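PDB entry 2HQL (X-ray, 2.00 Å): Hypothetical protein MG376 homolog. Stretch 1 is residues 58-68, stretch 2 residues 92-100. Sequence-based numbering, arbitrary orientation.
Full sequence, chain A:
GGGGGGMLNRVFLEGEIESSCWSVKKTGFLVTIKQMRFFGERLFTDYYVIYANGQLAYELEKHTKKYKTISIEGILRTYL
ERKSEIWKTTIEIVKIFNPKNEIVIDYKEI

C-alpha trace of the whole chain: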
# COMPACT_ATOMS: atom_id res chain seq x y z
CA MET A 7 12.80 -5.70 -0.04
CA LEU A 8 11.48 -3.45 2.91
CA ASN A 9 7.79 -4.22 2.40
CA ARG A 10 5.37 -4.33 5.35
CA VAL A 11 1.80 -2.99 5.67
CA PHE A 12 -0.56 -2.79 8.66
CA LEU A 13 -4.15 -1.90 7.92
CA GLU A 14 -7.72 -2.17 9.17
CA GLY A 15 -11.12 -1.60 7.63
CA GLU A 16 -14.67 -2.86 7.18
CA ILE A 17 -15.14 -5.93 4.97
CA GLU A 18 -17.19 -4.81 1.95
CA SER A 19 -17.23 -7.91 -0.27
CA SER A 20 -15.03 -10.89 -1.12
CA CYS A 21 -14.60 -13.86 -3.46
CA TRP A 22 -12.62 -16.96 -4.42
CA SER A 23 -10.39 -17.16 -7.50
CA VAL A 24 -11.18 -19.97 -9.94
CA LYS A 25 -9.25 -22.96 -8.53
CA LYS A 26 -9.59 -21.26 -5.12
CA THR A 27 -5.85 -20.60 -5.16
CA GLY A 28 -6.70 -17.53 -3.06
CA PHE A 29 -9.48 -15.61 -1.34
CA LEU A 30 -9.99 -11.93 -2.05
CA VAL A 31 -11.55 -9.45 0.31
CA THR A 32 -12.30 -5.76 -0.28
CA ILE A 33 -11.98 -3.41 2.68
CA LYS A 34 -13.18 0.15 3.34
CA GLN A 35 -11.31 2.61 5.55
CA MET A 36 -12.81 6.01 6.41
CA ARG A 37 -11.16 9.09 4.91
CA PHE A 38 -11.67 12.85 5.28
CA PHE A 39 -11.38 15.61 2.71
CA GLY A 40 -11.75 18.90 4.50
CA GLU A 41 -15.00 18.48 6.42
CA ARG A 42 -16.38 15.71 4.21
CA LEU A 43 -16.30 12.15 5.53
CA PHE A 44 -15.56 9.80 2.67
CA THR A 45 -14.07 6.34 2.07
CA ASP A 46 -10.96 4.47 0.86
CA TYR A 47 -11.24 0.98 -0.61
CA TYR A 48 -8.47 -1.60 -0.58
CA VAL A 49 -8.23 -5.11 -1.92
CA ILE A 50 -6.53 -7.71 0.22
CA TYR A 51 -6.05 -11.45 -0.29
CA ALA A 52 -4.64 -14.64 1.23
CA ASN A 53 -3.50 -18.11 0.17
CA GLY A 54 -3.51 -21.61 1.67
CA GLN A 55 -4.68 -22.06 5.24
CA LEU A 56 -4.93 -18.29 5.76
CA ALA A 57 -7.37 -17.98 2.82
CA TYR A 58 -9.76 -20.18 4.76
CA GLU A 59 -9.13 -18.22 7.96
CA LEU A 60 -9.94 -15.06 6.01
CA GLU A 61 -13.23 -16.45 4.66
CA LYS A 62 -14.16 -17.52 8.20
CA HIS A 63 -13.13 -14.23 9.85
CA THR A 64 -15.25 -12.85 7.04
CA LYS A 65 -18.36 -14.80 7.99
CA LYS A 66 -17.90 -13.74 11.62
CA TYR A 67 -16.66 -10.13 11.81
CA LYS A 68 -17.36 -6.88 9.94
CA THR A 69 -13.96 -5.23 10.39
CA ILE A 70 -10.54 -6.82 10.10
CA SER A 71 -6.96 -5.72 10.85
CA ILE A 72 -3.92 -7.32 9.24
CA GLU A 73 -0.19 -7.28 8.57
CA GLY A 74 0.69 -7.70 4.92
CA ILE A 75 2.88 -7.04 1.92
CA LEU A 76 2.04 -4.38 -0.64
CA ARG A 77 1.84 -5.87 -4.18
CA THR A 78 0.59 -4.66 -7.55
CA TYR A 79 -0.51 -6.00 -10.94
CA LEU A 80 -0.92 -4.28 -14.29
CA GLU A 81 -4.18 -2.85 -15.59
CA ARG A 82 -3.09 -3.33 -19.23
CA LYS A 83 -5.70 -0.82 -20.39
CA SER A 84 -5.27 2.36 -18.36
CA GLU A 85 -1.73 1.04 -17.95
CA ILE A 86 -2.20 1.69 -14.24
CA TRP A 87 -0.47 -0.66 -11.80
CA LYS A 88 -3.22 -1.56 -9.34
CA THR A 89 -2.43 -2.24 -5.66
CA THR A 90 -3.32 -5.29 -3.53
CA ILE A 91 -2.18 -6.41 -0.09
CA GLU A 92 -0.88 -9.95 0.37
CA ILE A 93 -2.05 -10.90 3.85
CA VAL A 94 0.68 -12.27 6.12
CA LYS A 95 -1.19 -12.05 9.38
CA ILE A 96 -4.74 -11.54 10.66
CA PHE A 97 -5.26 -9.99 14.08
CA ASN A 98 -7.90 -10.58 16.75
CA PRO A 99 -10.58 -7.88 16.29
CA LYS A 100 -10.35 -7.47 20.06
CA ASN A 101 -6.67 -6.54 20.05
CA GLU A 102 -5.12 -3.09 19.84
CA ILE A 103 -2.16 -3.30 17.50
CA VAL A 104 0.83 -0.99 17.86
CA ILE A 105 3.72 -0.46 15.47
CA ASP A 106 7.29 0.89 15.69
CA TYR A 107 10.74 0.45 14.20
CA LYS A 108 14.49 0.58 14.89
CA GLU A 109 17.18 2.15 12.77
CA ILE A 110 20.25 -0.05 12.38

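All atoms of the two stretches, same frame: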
# COMPACT_ATOMS: atom_id res chain seq x y z
N TYR A 58 -8.62 -19.60 4.07
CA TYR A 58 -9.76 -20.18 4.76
C TYR A 58 -10.04 -19.51 6.10
O TYR A 58 -11.18 -19.52 6.58
CB TYR A 58 -9.53 -21.67 4.92
CG TYR A 58 -9.74 -22.41 3.63
CD1 TYR A 58 -11.03 -22.65 3.16
CD2 TYR A 58 -8.66 -22.84 2.88
CE1 TYR A 58 -11.24 -23.32 1.96
CE2 TYR A 58 -8.86 -23.51 1.67
CZ TYR A 58 -10.15 -23.74 1.22
OH TYR A 58 -10.36 -24.42 0.03
N GLU A 59 -8.99 -18.95 6.70
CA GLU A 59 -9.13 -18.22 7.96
C GLU A 59 -9.83 -16.91 7.60
O GLU A 59 -10.74 -16.45 8.30
CB GLU A 59 -7.76 -17.87 8.54
CG GLU A 59 -6.93 -19.04 9.00
CD GLU A 59 -5.55 -18.60 9.46
OE1 GLU A 59 -5.48 -17.70 10.33
OE2 GLU A 59 -4.54 -19.15 8.96
N LEU A 60 -9.39 -16.32 6.49
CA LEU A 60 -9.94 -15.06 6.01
C LEU A 60 -11.44 -15.18 5.74
O LEU A 60 -12.24 -14.37 6.21
CB LEU A 60 -9.19 -14.63 4.74
CG LEU A 60 -9.44 -13.24 4.14
CD1 LEU A 60 -9.41 -12.18 5.25
CD2 LEU A 60 -8.39 -12.94 3.06
N GLU A 61 -11.83 -16.21 4.99
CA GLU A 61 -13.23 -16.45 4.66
C GLU A 61 -14.07 -16.65 5.93
O GLU A 61 -15.23 -16.25 5.99
CB GLU A 61 -13.35 -17.65 3.73
CG GLU A 61 -14.77 -18.12 3.53
CD GLU A 61 -14.85 -19.30 2.59
OE1 GLU A 61 -14.12 -20.29 2.82
OE2 GLU A 61 -15.64 -19.23 1.63
N LYS A 62 -13.47 -17.28 6.94
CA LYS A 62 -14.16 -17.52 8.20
C LYS A 62 -14.26 -16.21 9.00
O LYS A 62 -15.34 -15.85 9.47
CB LYS A 62 -13.42 -18.59 9.01
CG LYS A 62 -13.54 -19.97 8.37
CD LYS A 62 -12.76 -21.05 9.13
CE LYS A 62 -13.10 -22.42 8.58
NZ LYS A 62 -12.23 -23.49 9.14
N HIS A 63 -13.14 -15.51 9.14
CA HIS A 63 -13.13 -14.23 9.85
C HIS A 63 -14.12 -13.33 9.13
O HIS A 63 -14.68 -12.42 9.72
CB HIS A 63 -11.73 -13.61 9.79
CG HIS A 63 -11.65 -12.23 10.39
ND1 HIS A 63 -12.47 -11.20 10.00
CD2 HIS A 63 -10.84 -11.73 11.36
CE1 HIS A 63 -12.17 -10.12 10.70
NE2 HIS A 63 -11.19 -10.41 11.53
N THR A 64 -14.32 -13.61 7.85
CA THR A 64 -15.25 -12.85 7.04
C THR A 64 -16.71 -13.17 7.39
O THR A 64 -17.56 -12.29 7.43
CB THR A 64 -14.98 -13.13 5.54
OG1 THR A 64 -14.05 -12.15 5.04
CG2 THR A 64 -16.26 -13.11 4.73
N LYS A 65 -17.00 -14.43 7.66
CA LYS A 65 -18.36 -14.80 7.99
C LYS A 65 -18.62 -14.69 9.48
O LYS A 65 -19.58 -15.25 9.99
CB LYS A 65 -18.67 -16.21 7.49
CG LYS A 65 -18.75 -16.29 5.98
CD LYS A 65 -19.14 -17.66 5.49
CE LYS A 65 -19.18 -17.71 3.96
NZ LYS A 65 -19.60 -19.04 3.40
N LYS A 66 -17.78 -13.92 10.17
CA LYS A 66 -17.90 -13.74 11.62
C LYS A 66 -17.75 -12.30 12.10
O LYS A 66 -18.42 -11.89 13.06
CB LYS A 66 -16.86 -14.62 12.31
CG LYS A 66 -16.94 -14.65 13.82
CD LYS A 66 -15.86 -15.55 14.34
CE LYS A 66 -15.77 -15.51 15.84
NZ LYS A 66 -14.63 -16.36 16.29
N TYR A 67 -16.90 -11.52 11.44
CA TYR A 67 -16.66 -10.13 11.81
C TYR A 67 -16.91 -9.18 10.65
O TYR A 67 -16.91 -9.60 9.49
CB TYR A 67 -15.21 -9.94 12.26
CG TYR A 67 -14.77 -10.85 13.37
CD1 TYR A 67 -15.27 -10.70 14.66
CD2 TYR A 67 -13.78 -11.82 13.16
CE1 TYR A 67 -14.80 -11.49 15.70
CE2 TYR A 67 -13.30 -12.60 14.20
CZ TYR A 67 -13.81 -12.43 15.46
OH TYR A 67 -13.31 -13.17 16.50
N LYS A 68 -17.12 -7.90 10.96
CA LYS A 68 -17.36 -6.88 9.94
C LYS A 68 -16.05 -6.17 9.59
O LYS A 68 -15.78 -5.89 8.42
CB LYS A 68 -18.38 -5.86 10.42
CG LYS A 68 -19.75 -6.43 10.72
CD LYS A 68 -20.75 -5.33 11.06
CE LYS A 68 -22.12 -5.92 11.45
NZ LYS A 68 -23.20 -4.89 11.64
N GLU A 92 -1.05 -8.53 0.11
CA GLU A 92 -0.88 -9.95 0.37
C GLU A 92 -0.87 -10.12 1.88
O GLU A 92 0.08 -9.74 2.56
CB GLU A 92 0.44 -10.44 -0.21
CG GLU A 92 0.61 -11.94 -0.18
CD GLU A 92 2.01 -12.35 -0.54
OE1 GLU A 92 2.68 -11.54 -1.20
OE2 GLU A 92 2.43 -13.47 -0.17
N ILE A 93 -1.94 -10.70 2.42
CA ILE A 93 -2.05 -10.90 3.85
C ILE A 93 -1.01 -11.87 4.40
O ILE A 93 -0.83 -12.97 3.87
CB ILE A 93 -3.47 -11.37 4.21
CG1 ILE A 93 -4.47 -10.24 3.92
CG2 ILE A 93 -3.53 -11.85 5.66
CD1 ILE A 93 -5.92 -10.67 3.99
N VAL A 94 -0.33 -11.45 5.46
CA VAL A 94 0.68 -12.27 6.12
C VAL A 94 0.11 -12.68 7.46
O VAL A 94 0.32 -13.80 7.92
CB VAL A 94 1.99 -11.48 6.36
CG1 VAL A 94 2.86 -12.21 7.36
CG2 VAL A 94 2.76 -11.31 5.05
N LYS A 95 -0.63 -11.77 8.08
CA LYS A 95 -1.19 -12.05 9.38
C LYS A 95 -2.52 -11.35 9.68
O LYS A 95 -2.72 -10.17 9.35
CB LYS A 95 -0.15 -11.68 10.45
CG LYS A 95 -0.47 -12.19 11.83
CD LYS A 95 0.69 -11.97 12.78
CE LYS A 95 0.36 -12.51 14.15
NZ LYS A 95 -0.88 -11.87 14.69
N ILE A 96 -3.45 -12.08 10.28
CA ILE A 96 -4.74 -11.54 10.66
C ILE A 96 -4.74 -11.37 12.17
O ILE A 96 -4.28 -12.26 12.89
CB ILE A 96 -5.91 -12.47 10.29
CG1 ILE A 96 -5.96 -12.67 8.77
CG2 ILE A 96 -7.22 -11.88 10.78
CD1 ILE A 96 -7.09 -13.57 8.32
N PHE A 97 -5.24 -10.24 12.64
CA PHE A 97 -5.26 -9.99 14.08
C PHE A 97 -6.64 -10.22 14.70
O PHE A 97 -7.66 -10.28 14.00
CB PHE A 97 -4.81 -8.55 14.36
CG PHE A 97 -3.41 -8.24 13.87
CD1 PHE A 97 -2.30 -8.87 14.43
CD2 PHE A 97 -3.21 -7.29 12.87
CE1 PHE A 97 -1.02 -8.57 13.99
CE2 PHE A 97 -1.93 -6.98 12.43
CZ PHE A 97 -0.82 -7.62 12.99
N ASN A 98 -6.66 -10.38 16.02
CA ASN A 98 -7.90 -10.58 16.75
C ASN A 98 -8.60 -9.23 16.82
O ASN A 98 -8.04 -8.26 17.33
CB ASN A 98 -7.61 -11.09 18.17
CG ASN A 98 -8.80 -10.95 19.10
OD1 ASN A 98 -9.94 -11.13 18.70
ND2 ASN A 98 -8.52 -10.64 20.37
N PRO A 99 -9.83 -9.14 16.28
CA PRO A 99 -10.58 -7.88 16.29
C PRO A 99 -10.80 -7.29 17.68
O PRO A 99 -11.47 -6.27 17.84
CB PRO A 99 -11.89 -8.26 15.59
CG PRO A 99 -12.03 -9.70 15.90
CD PRO A 99 -10.64 -10.23 15.70
N LYS A 100 -10.22 -7.93 18.69
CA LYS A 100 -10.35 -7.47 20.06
C LYS A 100 -9.02 -6.92 20.54
O LYS A 100 -8.91 -6.43 21.66
CB LYS A 100 -10.80 -8.62 20.96
CG LYS A 100 -12.19 -9.16 20.63
CD LYS A 100 -12.54 -10.38 21.48
CE LYS A 100 -13.94 -10.91 21.17
NZ LYS A 100 -14.25 -12.12 22.00
O HOH W 1 -3.40 -15.01 11.07
O HOH W 2 -9.55 -7.92 12.96

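Helix 58-64 packs at 47° to strand 92-96, their axes 10.1 Å apart at closest approach, and no direct hydrogen bond joins the two stretches; the contact, 358 Å² summed over both sides, is mostly apolar, with two waters at its polar margins. Ile96 covers the most surface. Its CA-to-CB bond points toward the helix, and with chi1 m and chi2 t the side chain extends so that CD1 comes 4.0 Å from Leu60 CA and 4.1 Å from Leu60 CD1, while Ile96 CG2 lies 3.7 Å from His63 CD2. The branched isoleucine thus meets successive turns of the helix with two different methyl groups. Leu60 starts sideways, but its end comes nearer, and its CD2 reaches 3.5 Å from CD1 of Ile93, the other strand residue directed at the helix. Leu60 and Ile93 are both buried, as suits side chains with nothing polar to satisfy; between Ile93 and Ile96 in the strand, the CA-to-CB bond of Lys95 points away from the helix, and the residue is exposed. Pro99 and Tyr67 form the second centre of contact, beyond the helix and strand. Pro99 CG sits over one face of the Tyr67 ring, 3.3 Å from its centroid and 16° off the normal, a CH-pi contact in which the flat aromatic surface receives the proline ring. The backbone bond from Tyr67 N to His63 O, 2.9 Å, ties this tyrosine back to the helix. His63, buried between the two centres, offers carbon to Ile96 and nitrogen to solvent: water 2 bonds weakly to His63 NE2 (3.3 Å) and donates to Phe97 O (3.2 Å), bridging the stretches. Water 1 makes a similar link, accepting from Ile96 N at 3.0 Å and donating weakly to Glu59 OE1 at 3.5 Å; Glu59 is exposed, and its CB approaches Ile96 CD1 (4.4 Å).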